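Side-chain contact in spot 14 protein (Mus musculus, PDB 3ONT), which helps regulate lipogenesis, especially in the lactating mammary gland, and may act by binding MID1IP1 and preventing it from interacting with acetyl-CoA carboxylase: residues A[20-25]-A[63-68]. Sequence-based numbering, arbitrary orientation.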
loop_
_atom_site.group_PDB
_atom_site.type_symbol
_atom_site.label_atom_id
_atom_site.label_comp_id
_atom_site.label_asym_id
_atom_site.label_seq_id
_atom_site.Cartn_x
_atom_site.Cartn_y
_atom_site.Cartn_z
ATOM N N ASP A 20 2.621 -5.175 -10.384
ATOM C CA ASP A 20 2.449 -5.409 -11.807
ATOM C C ASP A 20 2.471 -6.863 -12.271
ATOM O O ASP A 20 2.128 -7.132 -13.414
ATOM C CB ASP A 20 3.186 -4.404 -12.715
ATOM C CG ASP A 20 4.676 -4.505 -12.625
ATOM O OD1 ASP A 20 5.220 -5.601 -12.901
ATOM O OD2 ASP A 20 5.304 -3.464 -12.320
ATOM N N ARG A 21 2.814 -7.792 -11.377
ATOM C CA ARG A 21 2.537 -9.206 -11.627
ATOM C C ARG A 21 1.010 -9.399 -11.618
ATOM O O ARG A 21 0.435 -10.061 -12.494
ATOM C CB ARG A 21 3.176 -10.088 -10.574
ATOM C CG ARG A 21 3.716 -11.354 -11.154
ATOM C CD ARG A 21 3.601 -12.548 -10.198
ATOM N NE ARG A 21 3.431 -13.799 -10.962
ATOM C CZ ARG A 21 2.911 -14.931 -10.476
ATOM N NH1 ARG A 21 2.501 -14.998 -9.211
ATOM N NH2 ARG A 21 2.792 -16.001 -11.265
ATOM N N TYR A 22 0.357 -8.774 -10.641
ATOM C CA TYR A 22 -1.082 -8.810 -10.551
ATOM C C TYR A 22 -1.717 -8.210 -11.794
ATOM O O TYR A 22 -2.603 -8.825 -12.416
ATOM C CB TYR A 22 -1.568 -8.080 -9.314
ATOM C CG TYR A 22 -3.066 -8.055 -9.219
ATOM C CD1 TYR A 22 -3.777 -9.182 -8.798
ATOM C CD2 TYR A 22 -3.778 -6.910 -9.545
ATOM C CE1 TYR A 22 -5.153 -9.168 -8.715
ATOM C CE2 TYR A 22 -5.155 -6.886 -9.446
ATOM C CZ TYR A 22 -5.832 -8.022 -9.038
ATOM O OH TYR A 22 -7.201 -7.999 -8.967
ATOM N N SER A 23 -1.248 -7.020 -12.159
ATOM C CA SER A 23 -1.755 -6.322 -13.324
ATOM C C SER A 23 -1.556 -7.138 -14.601
ATOM O O SER A 23 -2.399 -7.099 -15.504
ATOM C CB SER A 23 -1.061 -4.976 -13.463
ATOM O OG SER A 23 -1.560 -4.274 -14.583
ATOM N N ALA A 24 -0.449 -7.873 -14.682
ATOM C CA ALA A 24 -0.177 -8.677 -15.879
ATOM C C ALA A 24 -1.125 -9.871 -15.907
ATOM O O ALA A 24 -1.679 -10.190 -16.941
ATOM C CB ALA A 24 1.273 -9.139 -15.934
ATOM N N VAL A 25 -1.335 -10.507 -14.762
ATOM C CA VAL A 25 -2.201 -11.670 -14.713
ATOM C C VAL A 25 -3.658 -11.279 -15.010
ATOM O O VAL A 25 -4.368 -11.973 -15.752
ATOM C CB VAL A 25 -2.049 -12.397 -13.373
ATOM C CG1 VAL A 25 -3.166 -13.405 -13.168
ATOM C CG2 VAL A 25 -0.703 -13.098 -13.343
ATOM N N THR A 63 -15.318 -9.586 -11.889
ATOM C CA THR A 63 -15.517 -8.147 -11.861
ATOM C C THR A 63 -14.674 -7.457 -10.787
ATOM O O THR A 63 -14.059 -6.416 -11.046
ATOM C CB THR A 63 -16.985 -7.854 -11.671
ATOM O OG1 THR A 63 -17.646 -8.272 -12.857
ATOM C CG2 THR A 63 -17.257 -6.392 -11.488
HETATM N N MSE A 64 -14.630 -8.037 -9.592
HETATM C CA MSE A 64 -13.870 -7.456 -8.498
HETATM C C MSE A 64 -12.385 -7.412 -8.854
HETATM O O MSE A 64 -11.723 -6.389 -8.664
HETATM C CB MSE A 64 -14.099 -8.241 -7.208
HETATM C CG MSE A 64 -13.457 -7.591 -5.996
HETATM SE SE MSE A 64 -13.420 -8.706 -4.367
HETATM C CE MSE A 64 -12.132 -10.048 -4.998
ATOM N N LEU A 65 -11.876 -8.533 -9.364
ATOM C CA LEU A 65 -10.497 -8.633 -9.789
ATOM C C LEU A 65 -10.163 -7.499 -10.755
ATOM O O LEU A 65 -9.161 -6.805 -10.573
ATOM C CB LEU A 65 -10.249 -9.987 -10.438
ATOM C CG LEU A 65 -10.267 -11.218 -9.529
ATOM C CD1 LEU A 65 -10.103 -12.465 -10.367
ATOM C CD2 LEU A 65 -9.173 -11.138 -8.490
ATOM N N LYS A 66 -11.020 -7.280 -11.754
ATOM C CA LYS A 66 -10.812 -6.201 -12.715
ATOM C C LYS A 66 -10.842 -4.856 -12.038
ATOM O O LYS A 66 -10.089 -3.937 -12.382
ATOM C CB LYS A 66 -11.858 -6.237 -13.815
ATOM C CG LYS A 66 -11.547 -7.255 -14.904
ATOM C CD LYS A 66 -12.820 -7.765 -15.561
ATOM C CE LYS A 66 -13.479 -6.763 -16.515
ATOM N NZ LYS A 66 -14.951 -7.006 -16.469
ATOM N N SER A 67 -11.703 -4.740 -11.048
ATOM C CA SER A 67 -11.922 -3.452 -10.425
ATOM C C SER A 67 -10.712 -3.027 -9.566
ATOM O O SER A 67 -10.306 -1.860 -9.556
ATOM C CB SER A 67 -13.202 -3.513 -9.624
ATOM O OG SER A 67 -13.405 -2.294 -8.977
ATOM N N ILE A 68 -10.130 -3.991 -8.866
ATOM C CA ILE A 68 -8.920 -3.768 -8.109
ATOM C C ILE A 68 -7.765 -3.481 -9.067
ATOM O O ILE A 68 -6.965 -2.577 -8.841
ATOM C CB ILE A 68 -8.622 -4.979 -7.239
ATOM C CG1 ILE A 68 -9.661 -5.059 -6.117
ATOM C CG2 ILE A 68 -7.189 -4.931 -6.721
ATOM C CD1 ILE A 68 -9.503 -6.246 -5.233
#
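Y22 reaches out from helix 15-32 and points the hydroxyl end of its ring at the side of helix 58-73 that carries L65 and I68, residues one turn apart. With CG anti to the backbone N (chi1 178°), the phenol extends straight across the gap between the helices, whose CA atoms at Y22 and L65 stand 9.4 Å apart. Its OH donates a hydrogen bond to the main-chain O of L65 at 2.8 Å. The donor comes in from the flank of the carbonyl, with a C=O...OH angle of 114° and a tilt of 19° from the carbonyl plane, while the acceptor lies at the ring edge. This bond gives the hydroxyl of the buried Y22 a backbone acceptor, with the aliphatic side chains of L65 and I68 near the same oxygen.

Those two side chains bracket the phenol end. L65 CD2 comes within 3.7 Å of Y22 OH but stays 4.5 Å from CE1, so the leucine meets the oxygen more closely than the ring. I68, whose side chain crosses that of Y22 at about a right angle, sets CG2 obliquely against the ring, 3.9 Å from CE2, and its CB lies 3.8 Å from OH.

C69 and V72 extend the seat of Y22 along helix 58-73. I68 also touches F119 of helix 115-147, and L133 and T134 of the second subunit pack on I68 and Y22 respectively. Next to Y22 in sequence, S23 OG is hydrogen-bonded to D73 OD1 at the end of helix 58-73, a second polar connection between the two helices. A tyrosine hydroxyl bonded to a main-chain carbonyl thus joins helices 15-32 and 58-73 in the buried interior of the all-helical Spot 14 bundle, where the homodimer partner also packs.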